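Local coordinates for protein imidazoleglycerol-phosphate dehydratase (Pyrococcus furiosus, PDB 5DNL) that catalyses the dehydration of imidazoleglycerol phosphate to imidazoleacetol phosphate, the sixth step of histidine biosynthesis, and is bound here to manganese and a triazole-phosphonate inhibitor, at residues D28-A33 / I147-F152; D86-V91 / Q138-N143. All blocks are in the same frame, centred on the assembly; numbering follows the deposited sequence.

How the interactions relate
From the N terminus the chain lays down three strands of a first sheet, then helix 25-38, which supplies 28-33 to interaction 1, then the sheet's last strand 42-48 and helix 51-69. A second sheet follows, formed by strands 77-84, 87-94, 100-104 and 133-140. Interaction 2 joins two of its strands, 86-91 to 138-143, and closes a loop of 46 residues that includes helix 116-130. The chain then turns directly into helix 144-162, whose residues 147-152 return to helix 25-38. That contact closes the larger loop of 113 residues, so interaction 2 is nested within interaction 1. Ile147 packs against Ala87, Val89 and Gln138, so helix 144-162 lies on the second sheet and carries the contact with helix 25-38.

Interaction 1 (D28-A33 / I147-F152). With MN (manganese (II) ion), chain E; 5DL ([(2S)-2-hydroxy-3-(1H-1,2,4-triazol-1-yl)propyl]phosphonic acid), chain F.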
loop_
_atom_site.group_PDB
_atom_site.type_symbol
_atom_site.label_atom_id
_atom_site.label_comp_id
_atom_site.label_asym_id
_atom_site.label_seq_id
_atom_site.Cartn_x
_atom_site.Cartn_y
_atom_site.Cartn_z
ATOM N N ASP A 28 -5.552 -5.630 48.061
ATOM C CA ASP A 28 -6.564 -5.642 49.133
ATOM C C ASP A 28 -7.919 -5.192 48.597
ATOM O O ASP A 28 -8.930 -5.809 48.909
ATOM C CB ASP A 28 -6.184 -4.730 50.313
ATOM C CG ASP A 28 -5.021 -5.239 51.141
ATOM O OD1 ASP A 28 -4.614 -6.404 51.007
ATOM O OD2 ASP A 28 -4.526 -4.412 51.952
ATOM N N HIS A 29 -7.923 -4.143 47.785
ATOM C CA HIS A 29 -9.151 -3.620 47.169
ATOM C C HIS A 29 -9.751 -4.646 46.203
ATOM O O HIS A 29 -10.937 -4.898 46.231
ATOM C CB HIS A 29 -8.871 -2.283 46.477
ATOM C CG HIS A 29 -10.066 -1.650 45.848
ATOM N ND1 HIS A 29 -11.300 -1.588 46.463
ATOM C CD2 HIS A 29 -10.197 -0.986 44.679
ATOM C CE1 HIS A 29 -12.152 -0.961 45.670
ATOM N NE2 HIS A 29 -11.498 -0.558 44.599
ATOM N N MET A 30 -8.921 -5.244 45.357
ATOM C CA MET A 30 -9.402 -6.224 44.390
ATOM C C MET A 30 -9.987 -7.452 45.078
ATOM O O MET A 30 -11.019 -7.954 44.656
ATOM C CB MET A 30 -8.279 -6.646 43.440
ATOM C CG MET A 30 -7.788 -5.569 42.479
ATOM S SD MET A 30 -9.052 -4.737 41.510
ATOM C CE MET A 30 -9.315 -3.295 42.523
ATOM N N LEU A 31 -9.325 -7.919 46.135
ATOM C CA LEU A 31 -9.822 -9.074 46.884
ATOM C C LEU A 31 -11.075 -8.742 47.668
ATOM O O LEU A 31 -11.933 -9.604 47.837
ATOM C CB LEU A 31 -8.763 -9.650 47.810
ATOM C CG LEU A 31 -7.536 -10.253 47.133
ATOM C CD1 LEU A 31 -6.466 -10.533 48.173
ATOM C CD2 LEU A 31 -7.896 -11.522 46.363
ATOM N N THR A 32 -11.175 -7.516 48.163
ATOM C CA THR A 32 -12.407 -7.063 48.827
ATOM C C THR A 32 -13.573 -7.122 47.849
ATOM O O THR A 32 -14.647 -7.643 48.170
ATOM C CB THR A 32 -12.215 -5.667 49.429
ATOM O OG1 THR A 32 -11.194 -5.727 50.429
ATOM C CG2 THR A 32 -13.495 -5.144 50.073
ATOM N N ALA A 33 -13.342 -6.663 46.618
ATOM C CA ALA A 33 -14.346 -6.765 45.553
ATOM C C ALA A 33 -14.682 -8.230 45.274
ATOM O O ALA A 33 -15.837 -8.616 45.250
ATOM C CB ALA A 33 -13.838 -6.085 44.287
ATOM N N ILE A 147 -11.263 -1.584 34.451
ATOM C CA ILE A 147 -11.137 -2.885 33.782
ATOM C C ILE A 147 -10.776 -3.977 34.784
ATOM O O ILE A 147 -11.423 -5.034 34.827
ATOM C CB ILE A 147 -10.110 -2.825 32.624
ATOM C CG1 ILE A 147 -10.645 -1.942 31.500
ATOM C CG2 ILE A 147 -9.798 -4.216 32.103
ATOM C CD1 ILE A 147 -9.592 -1.462 30.511
ATOM N N VAL A 148 -9.739 -3.738 35.577
ATOM C CA VAL A 148 -9.238 -4.765 36.498
ATOM C C VAL A 148 -10.271 -5.003 37.616
ATOM O O VAL A 148 -10.571 -6.157 37.962
ATOM C CB VAL A 148 -7.861 -4.398 37.031
ATOM C CG1 VAL A 148 -7.383 -5.370 38.105
ATOM C CG2 VAL A 148 -6.847 -4.385 35.894
ATOM N N GLU A 149 -10.830 -3.934 38.185
ATOM C CA GLU A 149 -11.832 -4.137 39.237
ATOM C C GLU A 149 -13.074 -4.839 38.680
ATOM O O GLU A 149 -13.631 -5.694 39.357
ATOM C CB GLU A 149 -12.200 -2.834 39.958
ATOM C CG GLU A 149 -13.033 -3.056 41.208
ATOM C CD GLU A 149 -13.291 -1.817 41.998
ATOM O OE1 GLU A 149 -12.643 -0.765 41.758
ATOM O OE2 GLU A 149 -14.223 -1.902 42.839
ATOM N N ALA A 150 -13.529 -4.493 37.475
ATOM C CA ALA A 150 -14.640 -5.226 36.875
ATOM C C ALA A 150 -14.326 -6.722 36.739
ATOM O O ALA A 150 -15.180 -7.565 36.979
ATOM C CB ALA A 150 -15.027 -4.630 35.532
ATOM N N ALA A 151 -13.090 -7.053 36.368
ATOM C CA ALA A 151 -12.675 -8.453 36.311
ATOM C C ALA A 151 -12.772 -9.152 37.665
ATOM O O ALA A 151 -13.254 -10.272 37.741
ATOM C CB ALA A 151 -11.264 -8.557 35.758
ATOM N N PHE A 152 -12.314 -8.499 38.729
ATOM C CA PHE A 152 -12.405 -9.089 40.075
ATOM C C PHE A 152 -13.857 -9.216 40.559
ATOM O O PHE A 152 -14.232 -10.258 41.134
ATOM C CB PHE A 152 -11.557 -8.333 41.099
ATOM C CG PHE A 152 -10.116 -8.736 41.102
ATOM C CD1 PHE A 152 -9.192 -8.152 40.249
ATOM C CD2 PHE A 152 -9.672 -9.713 41.977
ATOM C CE1 PHE A 152 -7.847 -8.522 40.279
ATOM C CE2 PHE A 152 -8.330 -10.111 42.011
ATOM C CZ PHE A 152 -7.407 -9.504 41.160
HETATM MN MN MN E . -12.129 0.876 43.035
HETATM N N1 5DL F . -13.132 2.253 41.581
HETATM C C3 5DL F . -14.864 3.291 40.592
HETATM N N2 5DL F . -14.493 2.296 41.405
HETATM C C8 5DL F . -16.542 0.410 44.040
HETATM C C7 5DL F . -15.479 1.388 43.535
HETATM C C6 5DL F . -15.439 1.368 42.014
HETATM C C5 5DL F . -12.706 3.277 40.834
HETATM O O10 5DL F . -18.521 2.159 43.581
HETATM P P9 5DL F . -18.237 0.700 43.461
HETATM O O11 5DL F . -19.129 -0.171 44.313
HETATM O O12 5DL F . -18.352 0.240 42.015
HETATM O O13 5DL F . -14.180 1.050 44.043
HETATM N N4 5DL F . -13.716 3.933 40.219
#
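Glu149 OE1 is held by manganese at 2.1 Å, one of six ligands that grip the ion. His29 NE2 binds it at 2.2 Å from the other helix, N1 and O13 of the inhibitor add two more, and His145 and His53 of a neighbouring subunit complete the set. The metal thus joins two helices whose segments run 38° apart. His29 and Glu149 both leave with CG anti to the backbone N, and the imidazole and carboxylate planes stand 76° apart. Triazole N1 sits across the metal from His29, and hydroxyl O13 lies at the edge of the His29 ring. Behind the metal the packing is apolar. Met30 CB lies squarely over one face of the Phe152 ring, 3.4 Å from the centroid. Bent at chi2 and chi3, the Met30 chain then carries SD obliquely past the ring, a Met-aromatic contact, to 3.8 Å from Val148 CG1, and CE to Glu149 CB. Glu149 OE2, not bound to this metal, stays 3.2 Å from O13 of the inhibitor. Manganese probably polarises O13 and makes its proton easier to lose than that of a free alcohol, and OE2 is near enough that it could take the proton up.

Interaction 2 (D86-V91 / Q138-N143); sequences DALVLV and QLSGEN
The tight part of the contact is polar: at the turn after strand 133-140 the Asp86 carboxylate accepts two nearly straight bonds on OD2. Glu142 N reaches its anti lone pair at 2.8 Å, and Asn143 N comes from above the carboxylate plane at 2.9 Å. The crowded chi1 of Asp86, 54°, sets CG between its own N and C, and OD1 is hydrogen-bonded to His146 ND1. An alanine at Asp86 would lose all three bonds and would probably loosen the turn that leads into helix 144-162. Gly141 is pressed against Ala87, CA to CA 3.8 Å; a CB here would clash with Ala87 CA and jam against the preceding carbonyl. Further along, a classic beta bulge sets Leu139 and Ser140 opposite Leu88. Leu88 O takes Leu139 N at 2.8 Å, nearly along its C=O axis, and Ser140 N at 3.2 Å on a lone pair, while Leu88 N returns a bond to Ser140 O.

Leu139 CB packs 4.1 Å from Leu88 CD2, and a neighbouring subunit covers this edge, its Leu90 on Leu139 and its Lys137 bonded to Leu139 O and Ser140 OG. The looser side is partly exposed Glu142, whose CB lies 4.0 Å from Asp86 OD2 and whose carboxylate makes a weak, long ion pair with Lys108.

Val89 and Gln138 share the sheet face that packs on helix 144-162, against Ala150 and Ile147. Asn143, the N-cap of that helix, bonds His146 N through OD1 and Ser117 OG of another neighbouring subunit through ND2. Strand 87-94 lies between strands 77-84 and 133-140, while Gln138 OE1 bonds Asn106 N beyond strand 100-104.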
loop_
_atom_site.group_PDB
_atom_site.type_symbol
_atom_site.label_atom_id
_atom_site.label_comp_id
_atom_site.label_asym_id
_atom_site.label_seq_id
_atom_site.Cartn_x
_atom_site.Cartn_y
_atom_site.Cartn_z
ATOM N N ASP A 86 -16.715 3.121 31.866
ATOM C CA ASP A 86 -16.314 2.719 30.514
ATOM C C ASP A 86 -16.057 1.238 30.334
ATOM O O ASP A 86 -16.194 0.741 29.217
ATOM C CB ASP A 86 -15.039 3.476 30.102
ATOM C CG ASP A 86 -13.923 3.312 31.112
ATOM O OD1 ASP A 86 -14.045 3.872 32.233
ATOM O OD2 ASP A 86 -12.930 2.583 30.845
ATOM N N ALA A 87 -15.663 0.528 31.386
ATOM C CA ALA A 87 -15.277 -0.887 31.291
ATOM C C ALA A 87 -16.493 -1.790 31.190
ATOM O O ALA A 87 -17.530 -1.537 31.830
ATOM C CB ALA A 87 -14.416 -1.317 32.472
ATOM N N LEU A 88 -16.357 -2.855 30.409
ATOM C CA LEU A 88 -17.369 -3.910 30.348
ATOM C C LEU A 88 -16.620 -5.211 30.166
ATOM O O LEU A 88 -15.940 -5.371 29.155
ATOM C CB LEU A 88 -18.339 -3.658 29.193
ATOM C CG LEU A 88 -19.516 -4.635 29.109
ATOM C CD1 LEU A 88 -20.420 -4.459 30.311
ATOM C CD2 LEU A 88 -20.267 -4.404 27.805
ATOM N N VAL A 89 -16.668 -6.102 31.146
ATOM C CA VAL A 89 -15.786 -7.261 31.171
ATOM C C VAL A 89 -16.610 -8.526 31.367
ATOM O O VAL A 89 -17.401 -8.611 32.304
ATOM C CB VAL A 89 -14.738 -7.128 32.280
ATOM C CG1 VAL A 89 -13.833 -8.363 32.325
ATOM C CG2 VAL A 89 -13.898 -5.873 32.114
ATOM N N LEU A 90 -16.399 -9.486 30.472
ATOM C CA LEU A 90 -17.000 -10.808 30.581
ATOM C C LEU A 90 -16.044 -11.742 31.326
ATOM O O LEU A 90 -14.844 -11.802 31.013
ATOM C CB LEU A 90 -17.306 -11.362 29.186
ATOM C CG LEU A 90 -17.654 -12.857 29.096
ATOM C CD1 LEU A 90 -18.922 -13.241 29.846
ATOM C CD2 LEU A 90 -17.757 -13.244 27.630
ATOM N N VAL A 91 -16.568 -12.442 32.338
ATOM C CA VAL A 91 -15.822 -13.430 33.091
ATOM C C VAL A 91 -16.583 -14.736 32.990
ATOM O O VAL A 91 -17.785 -14.788 33.267
ATOM C CB VAL A 91 -15.643 -13.034 34.565
ATOM C CG1 VAL A 91 -14.897 -14.146 35.315
ATOM C CG2 VAL A 91 -14.897 -11.729 34.642
ATOM N N GLN A 138 -12.340 -8.623 27.980
ATOM C CA GLN A 138 -12.793 -7.250 27.917
ATOM C C GLN A 138 -13.638 -7.022 26.664
ATOM O O GLN A 138 -13.191 -7.314 25.549
ATOM C CB GLN A 138 -11.605 -6.305 27.936
ATOM C CG GLN A 138 -11.956 -4.834 27.862
ATOM C CD GLN A 138 -10.741 -3.967 28.015
ATOM O OE1 GLN A 138 -9.799 -4.319 28.710
ATOM N NE2 GLN A 138 -10.739 -2.833 27.325
ATOM N N LEU A 139 -14.861 -6.514 26.836
ATOM C CA LEU A 139 -15.740 -6.148 25.728
ATOM C C LEU A 139 -15.661 -4.672 25.368
ATOM O O LEU A 139 -15.807 -4.321 24.200
ATOM C CB LEU A 139 -17.186 -6.501 26.077
ATOM C CG LEU A 139 -17.386 -7.958 26.495
ATOM C CD1 LEU A 139 -18.827 -8.212 26.866
ATOM C CD2 LEU A 139 -16.920 -8.923 25.410
ATOM N N SER A 140 -15.451 -3.814 26.372
ATOM C CA SER A 140 -15.268 -2.379 26.199
ATOM C C SER A 140 -14.397 -1.880 27.336
ATOM O O SER A 140 -14.312 -2.516 28.385
ATOM C CB SER A 140 -16.604 -1.639 26.259
ATOM O OG SER A 140 -17.534 -2.173 25.346
ATOM N N GLY A 141 -13.772 -0.729 27.128
ATOM C CA GLY A 141 -13.148 -0.008 28.219
ATOM C C GLY A 141 -11.800 0.563 27.886
ATOM O O GLY A 141 -11.141 0.149 26.939
ATOM N N GLU A 142 -11.401 1.513 28.725
ATOM C CA GLU A 142 -10.100 2.183 28.622
ATOM C C GLU A 142 -9.340 2.272 29.944
ATOM O O GLU A 142 -8.122 2.172 29.956
ATOM C CB GLU A 142 -10.308 3.592 28.041
ATOM C CG GLU A 142 -11.015 3.511 26.678
ATOM C CD GLU A 142 -10.894 4.732 25.801
ATOM O OE1 GLU A 142 -10.654 5.826 26.318
ATOM O OE2 GLU A 142 -11.055 4.592 24.574
ATOM N N ASN A 143 -10.042 2.498 31.054
ATOM C CA ASN A 143 -9.403 2.784 32.330
ATOM C C ASN A 143 -8.906 1.526 33.054
ATOM O O ASN A 143 -9.663 0.581 33.271
ATOM C CB ASN A 143 -10.378 3.528 33.240
ATOM C CG ASN A 143 -9.756 3.928 34.542
ATOM O OD1 ASN A 143 -9.661 3.130 35.456
ATOM N ND2 ASN A 143 -9.282 5.170 34.628
#